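Local coordinates for lectin (Trichosanthes anguina, PDB 4HR6), which binds galactosides through two ricin-type beta-trefoil domains, as a lectin homologous to type II ribosome-inactivating proteins but itself nontoxic, at residues L189-S194 against Q215-L220; Q231-D236 against I247-P252. All blocks are in the same frame, centred on the assembly; numbering follows the deposited sequence.

Contact 1: L189-S194 against Q215-L220; sequences LCVTAS and QRWVFL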
loop_
_atom_site.group_PDB
_atom_site.type_symbol
_atom_site.label_atom_id
_atom_site.label_comp_id
_atom_site.label_asym_id
_atom_site.label_seq_id
_atom_site.Cartn_x
_atom_site.Cartn_y
_atom_site.Cartn_z
ATOM N N LEU C 189 23.241 -5.572 5.881
ATOM C CA LEU C 189 22.465 -6.267 6.914
ATOM C C LEU C 189 20.971 -6.437 6.581
ATOM O O LEU C 189 20.271 -5.471 6.303
ATOM C CB LEU C 189 22.593 -5.491 8.226
ATOM C CG LEU C 189 24.007 -5.355 8.804
ATOM C CD1 LEU C 189 23.992 -4.498 10.059
ATOM C CD2 LEU C 189 24.586 -6.730 9.102
ATOM N N CYS C 190 20.482 -7.669 6.666
ATOM C CA CYS C 190 19.143 -8.017 6.234
ATOM C C CYS C 190 18.339 -8.610 7.370
ATOM O O CYS C 190 18.868 -9.361 8.178
ATOM C CB CYS C 190 19.215 -9.056 5.117
ATOM S SG CYS C 190 19.386 -8.403 3.444
ATOM N N VAL C 191 17.050 -8.288 7.414
ATOM C CA VAL C 191 16.118 -8.956 8.306
ATOM C C VAL C 191 16.016 -10.397 7.839
ATOM O O VAL C 191 15.758 -10.647 6.672
ATOM C CB VAL C 191 14.730 -8.277 8.286
ATOM C CG1 VAL C 191 13.695 -9.113 9.009
ATOM C CG2 VAL C 191 14.818 -6.883 8.893
ATOM N N THR C 192 16.215 -11.341 8.759
ATOM C CA THR C 192 16.394 -12.758 8.405
ATOM C C THR C 192 15.725 -13.664 9.408
ATOM O O THR C 192 15.796 -13.413 10.597
ATOM C CB THR C 192 17.884 -13.151 8.408
ATOM O OG1 THR C 192 18.667 -12.164 7.720
ATOM C CG2 THR C 192 18.074 -14.528 7.762
ATOM N N ALA C 193 15.089 -14.718 8.926
ATOM C CA ALA C 193 14.515 -15.733 9.790
ATOM C C ALA C 193 15.557 -16.834 10.147
ATOM O O ALA C 193 16.007 -17.575 9.267
ATOM C CB ALA C 193 13.307 -16.352 9.112
ATOM N N SER C 194 15.913 -16.928 11.434
ATOM C CA SER C 194 16.856 -17.947 11.963
ATOM C C SER C 194 16.285 -19.360 12.009
ATOM O O SER C 194 15.090 -19.565 11.814
ATOM C CB SER C 194 17.278 -17.587 13.393
ATOM O OG SER C 194 18.078 -16.426 13.406
ATOM N N GLN C 215 15.485 -14.142 3.745
ATOM C CA GLN C 215 15.676 -12.695 3.799
ATOM C C GLN C 215 14.719 -11.969 2.824
ATOM O O GLN C 215 14.943 -10.807 2.474
ATOM C CB GLN C 215 17.137 -12.350 3.475
ATOM C CG GLN C 215 18.145 -13.031 4.386
ATOM C CD GLN C 215 19.573 -12.583 4.133
ATOM O OE1 GLN C 215 20.006 -12.483 2.993
ATOM N NE2 GLN C 215 20.310 -12.316 5.203
ATOM N N ARG C 216 13.670 -12.661 2.389
ATOM C CA ARG C 216 12.774 -12.149 1.343
ATOM C C ARG C 216 11.352 -12.050 1.850
ATOM O O ARG C 216 10.746 -13.053 2.214
ATOM C CB ARG C 216 12.792 -13.026 0.086
ATOM C CG ARG C 216 12.042 -12.407 -1.101
ATOM C CD ARG C 216 12.269 -13.142 -2.420
ATOM N NE ARG C 216 11.150 -12.979 -3.352
ATOM C CZ ARG C 216 10.903 -13.758 -4.409
ATOM N NH1 ARG C 216 11.687 -14.792 -4.721
ATOM N NH2 ARG C 216 9.847 -13.513 -5.165
ATOM N N TRP C 217 10.821 -10.828 1.808
ATOM C CA TRP C 217 9.541 -10.481 2.436
ATOM C C TRP C 217 8.615 -9.767 1.464
ATOM O O TRP C 217 9.079 -9.006 0.628
ATOM C CB TRP C 217 9.815 -9.555 3.615
ATOM C CG TRP C 217 10.792 -10.142 4.548
ATOM C CD1 TRP C 217 12.128 -9.835 4.662
ATOM C CD2 TRP C 217 10.535 -11.177 5.485
ATOM N NE1 TRP C 217 12.700 -10.604 5.632
ATOM C CE2 TRP C 217 11.747 -11.447 6.147
ATOM C CE3 TRP C 217 9.393 -11.910 5.829
ATOM C CZ2 TRP C 217 11.847 -12.408 7.141
ATOM C CZ3 TRP C 217 9.496 -12.869 6.810
ATOM C CH2 TRP C 217 10.710 -13.107 7.459
ATOM N N VAL C 218 7.311 -9.996 1.596
ATOM C CA VAL C 218 6.324 -9.234 0.836
ATOM C C VAL C 218 5.252 -8.619 1.757
ATOM O O VAL C 218 4.640 -9.307 2.596
ATOM C CB VAL C 218 5.692 -10.077 -0.298
ATOM C CG1 VAL C 218 5.043 -11.345 0.231
ATOM C CG2 VAL C 218 4.691 -9.247 -1.091
ATOM N N PHE C 219 5.039 -7.314 1.586
ATOM C CA PHE C 219 3.965 -6.586 2.272
ATOM C C PHE C 219 2.674 -6.765 1.506
ATOM O O PHE C 219 2.538 -6.265 0.391
ATOM C CB PHE C 219 4.298 -5.096 2.368
ATOM C CG PHE C 219 5.363 -4.769 3.363
ATOM C CD1 PHE C 219 6.686 -5.109 3.126
ATOM C CD2 PHE C 219 5.052 -4.099 4.535
ATOM C CE1 PHE C 219 7.673 -4.791 4.039
ATOM C CE2 PHE C 219 6.039 -3.775 5.454
ATOM C CZ PHE C 219 7.350 -4.124 5.205
ATOM N N LEU C 220 1.722 -7.478 2.081
ATOM C CA LEU C 220 0.477 -7.784 1.384
ATOM C C LEU C 220 -0.703 -6.932 1.890
ATOM O O LEU C 220 -0.598 -6.203 2.880
ATOM C CB LEU C 220 0.156 -9.271 1.532
ATOM C CG LEU C 220 1.174 -10.253 0.941
ATOM C CD1 LEU C 220 0.803 -11.668 1.350
ATOM C CD2 LEU C 220 1.276 -10.157 -0.565
#

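Contact 2: Q231-D236 against I247-P252; sequences QRLAMD and IILHRP. With AMG (methyl alpha-D-galactopyranoside), chain E.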
loop_
_atom_site.group_PDB
_atom_site.type_symbol
_atom_site.label_atom_id
_atom_site.label_comp_id
_atom_site.label_asym_id
_atom_site.label_seq_id
_atom_site.Cartn_x
_atom_site.Cartn_y
_atom_site.Cartn_z
ATOM N N GLN C 231 2.887 -21.869 0.630
ATOM C CA GLN C 231 3.106 -22.248 2.033
ATOM C C GLN C 231 3.616 -21.030 2.805
ATOM O O GLN C 231 4.771 -20.978 3.226
ATOM C CB GLN C 231 4.102 -23.410 2.125
ATOM N N ARG C 232 2.723 -20.062 2.998
ATOM C CA ARG C 232 3.084 -18.708 3.427
ATOM C C ARG C 232 3.155 -18.575 4.948
ATOM O O ARG C 232 2.303 -19.099 5.656
ATOM C CB ARG C 232 2.045 -17.719 2.868
ATOM C CG ARG C 232 2.216 -16.269 3.298
ATOM C CD ARG C 232 1.200 -15.370 2.617
ATOM N NE ARG C 232 -0.167 -15.550 3.115
ATOM C CZ ARG C 232 -0.810 -14.729 3.956
ATOM N NH1 ARG C 232 -0.231 -13.630 4.450
ATOM N NH2 ARG C 232 -2.059 -15.014 4.316
ATOM N N LEU C 233 4.167 -17.858 5.438
ATOM C CA LEU C 233 4.273 -17.510 6.860
ATOM C C LEU C 233 4.413 -15.991 7.045
ATOM O O LEU C 233 4.987 -15.307 6.194
ATOM C CB LEU C 233 5.477 -18.201 7.509
ATOM C CG LEU C 233 5.643 -19.719 7.344
ATOM C CD1 LEU C 233 7.025 -20.148 7.833
ATOM C CD2 LEU C 233 4.542 -20.483 8.065
ATOM N N ALA C 234 3.935 -15.499 8.193
ATOM C CA ALA C 234 3.903 -14.069 8.512
ATOM C C ALA C 234 4.740 -13.711 9.729
ATOM O O ALA C 234 4.811 -14.454 10.698
ATOM C CB ALA C 234 2.473 -13.656 8.779
ATOM N N MET C 235 5.340 -12.536 9.674
ATOM C CA MET C 235 6.003 -11.924 10.802
ATOM C C MET C 235 4.963 -11.705 11.911
ATOM O O MET C 235 3.803 -11.374 11.643
ATOM C CB MET C 235 6.641 -10.615 10.346
ATOM C CG MET C 235 7.767 -10.123 11.214
ATOM S SD MET C 235 8.738 -8.805 10.463
ATOM C CE MET C 235 9.450 -9.649 9.066
ATOM N N ASP C 236 5.377 -11.926 13.156
ATOM C CA ASP C 236 4.437 -12.164 14.250
ATOM C C ASP C 236 5.107 -11.822 15.577
ATOM O O ASP C 236 6.211 -12.297 15.866
ATOM C CB ASP C 236 3.975 -13.632 14.206
ATOM C CG ASP C 236 3.133 -14.051 15.418
ATOM O OD1 ASP C 236 2.211 -14.891 15.270
ATOM O OD2 ASP C 236 3.403 -13.562 16.518
ATOM N N ILE C 247 10.316 -11.450 17.835
ATOM C CA ILE C 247 9.576 -11.500 16.576
ATOM C C ILE C 247 9.830 -12.860 15.932
ATOM O O ILE C 247 10.980 -13.243 15.714
ATOM C CB ILE C 247 10.027 -10.394 15.599
ATOM C CG1 ILE C 247 10.008 -9.026 16.284
ATOM C CG2 ILE C 247 9.156 -10.403 14.338
ATOM C CD1 ILE C 247 8.679 -8.693 16.936
ATOM N N ILE C 248 8.755 -13.580 15.634
ATOM C CA ILE C 248 8.850 -14.901 15.046
ATOM C C ILE C 248 8.132 -14.969 13.694
ATOM O O ILE C 248 7.423 -14.038 13.318
ATOM C CB ILE C 248 8.260 -15.976 15.991
ATOM C CG1 ILE C 248 6.747 -15.808 16.150
ATOM C CG2 ILE C 248 8.957 -15.923 17.348
ATOM C CD1 ILE C 248 6.076 -16.908 16.946
ATOM N N LEU C 249 8.312 -16.097 13.005
ATOM C CA LEU C 249 7.695 -16.384 11.720
ATOM C C LEU C 249 6.652 -17.471 11.905
ATOM O O LEU C 249 6.983 -18.621 12.155
ATOM C CB LEU C 249 8.765 -16.841 10.727
ATOM C CG LEU C 249 8.363 -16.997 9.260
ATOM C CD1 LEU C 249 7.822 -15.693 8.693
ATOM C CD2 LEU C 249 9.571 -17.445 8.458
ATOM N N HIS C 250 5.387 -17.105 11.760
ATOM C CA HIS C 250 4.285 -17.928 12.224
ATOM C C HIS C 250 3.296 -18.227 11.109
ATOM O O HIS C 250 3.317 -17.593 10.066
ATOM C CB HIS C 250 3.588 -17.180 13.365
ATOM C CG HIS C 250 2.652 -18.023 14.168
ATOM N ND1 HIS C 250 1.322 -18.177 13.839
ATOM C CD2 HIS C 250 2.846 -18.745 15.294
ATOM C CE1 HIS C 250 0.739 -18.964 14.726
ATOM N NE2 HIS C 250 1.641 -19.321 15.620
ATOM N N ARG C 251 2.444 -19.216 11.339
ATOM C CA ARG C 251 1.278 -19.461 10.501
ATOM C C ARG C 251 0.423 -18.186 10.422
ATOM O O ARG C 251 0.185 -17.546 11.449
ATOM C CB ARG C 251 0.455 -20.597 11.115
ATOM C CG ARG C 251 -0.633 -21.170 10.231
ATOM C CD ARG C 251 -1.434 -22.236 10.970
ATOM N NE ARG C 251 -2.051 -23.180 10.036
ATOM C CZ ARG C 251 -1.476 -24.293 9.571
ATOM N NH1 ARG C 251 -0.252 -24.654 9.951
ATOM N NH2 ARG C 251 -2.139 -25.062 8.714
ATOM N N PRO C 252 -0.047 -17.811 9.215
ATOM C CA PRO C 252 -0.843 -16.583 9.086
ATOM C C PRO C 252 -2.259 -16.718 9.636
ATOM O O PRO C 252 -2.966 -17.672 9.307
ATOM C CB PRO C 252 -0.889 -16.345 7.569
ATOM C CG PRO C 252 0.098 -17.292 6.973
ATOM C CD PRO C 252 0.147 -18.456 7.906
HETATM C C1 AMG E . -0.250 -17.404 20.138
HETATM C C2 AMG E . -0.449 -16.269 19.131
HETATM C C3 AMG E . 0.354 -16.522 17.850
HETATM C C4 AMG E . 1.815 -16.779 18.197
HETATM C C5 AMG E . 1.933 -17.856 19.287
HETATM C C6 AMG E . 3.367 -18.059 19.768
HETATM C C7 AMG E . -1.393 -19.442 20.604
HETATM O O1 AMG E . -0.755 -18.640 19.614
HETATM O O2 AMG E . -1.846 -16.154 18.851
HETATM O O3 AMG E . 0.270 -15.409 16.947
HETATM O O4 AMG E . 2.416 -15.547 18.616
HETATM O O5 AMG E . 1.140 -17.514 20.425
HETATM O O6 AMG E . 3.462 -19.352 20.381
#

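Contact 1: L189-S194 against Q215-L220
Gln215 lies alongside Thr192, the two side chains pointing the same way, and it makes the first polar link to strand 189-194. Its CG starts beside its own backbone N (chi1 -57°), and the extended chain beyond carries the carboxamide to the Thr192 hydroxyl. Gln215 NE2 donates to Thr192 OG1 at 3.0 Å, with the acceptor close to the amide plane. That hydroxyl in turn donates to Cys190 O, 2.8 Å from Thr192 OG1, so one oxygen both accepts and gives a bond. NE2 of Gln215 also touches CB of Cys190 at 3.4 Å, next to the Cys190-Cys209 disulfide. Further bonds, from NE2 to Asn208 O and from Asp210 N to OE1, occupy both ends of the carboxamide.

Arg216 points away from strand 189-194, and its guanidinium is hydrogen-bonded to Gly92, Thr94 and Ser124. Trp217 faces back to the strand, and its indole NE1 donates to Val191 O at 3.2 Å in an almost straight bond (175°). The oxygen lies in the plane of the ring, whereas NE1 stands well above the carbonyl plane of Val191. Val191 crosses the indole at about a right angle, its CG1 3.8 Å from NE1 of Trp217, while CB of Ala193 comes within 4.5 Å of Trp217 CH2. Farther on, Phe219 packs against Ala193 of another chain.

Gln215 and Trp217 form the QxW signature of ricin-type trefoils. In this buried setting, the carboxamide N-H and the indole N-H both find partners on the strand, leaving the apolar ring to pack in the domain interior.

Contact 2: Q231-D236 against I247-P252
Asp236 and His250 each have CG anti to the backbone N (chi1 172° and -166°), and both project from the same face of the hairpin. OD1 of Asp236 lies 3.3 Å from CB of His250, and carboxylate and ring planes are turned 50° apart. O3 of methyl alpha-D-galactopyranoside donates to OD1 of Asp236 at 2.6 Å, and its O4 donates to OD2 at 3.1 Å. One face of the imidazole lies against the C3-C4 side of the galactoside, with NE2 of His250 3.6 Å from the sugar's C4. The ring's rotation is fixed by His250 ND1, which donates to Arg251 O at 2.7 Å, near the ring plane and on a lone pair of the carbonyl. Gln258 NE2 bonds both that oxygen and Asp236 OD1, and so serves as a second-shell support.

The frame is the antiparallel hairpin of strands 234-237 and 247-250, part of a beta-trefoil sugar site to which Asp199, Arg239, His253 and Asn257 add hydrogen bonds. Ala234 and His250 are a hydrogen-bonded pair, linked through N and O in both directions, and Ile248 N donates to Asp236 O.

On the opposite face, Met235 and Leu249 form the non-hydrogen-bonded pair. Met235 CG presses on Ile247 CG2 at 3.4 Å, while Leu233 crosses Leu249 at about a right angle, CB of Leu233 being 3.6 Å from CG of Leu249. Past the strand ends, Pro252 CB lies over one face of the Arg232 guanidinium, while Arg232 NH1 forms a salt bridge with Asp222 and a hydrogen bond with Ser226.

In the fold
From the N terminus, the chain first passes through the trefoil domain of the other sugar pocket and then enters the domain holding both contacts. Contact 1 closes first: after strand 189-194 the chain runs through strands 196-198 and 201-208 and returns at 215-220. A short hairpin of 218-219 with 225-226 leads on to 231-236, and contact 2 closes the loop that ends at 247-252. The two contacts thus follow in series, neither nested nor crossing, with centres about 11 Å apart. Strand 201-208 pairs with both 189-194 and 247-250, placing them in one sheet, and the apolar sides join where Trp217 CZ3 meets Leu249 CD1 at 3.8 Å.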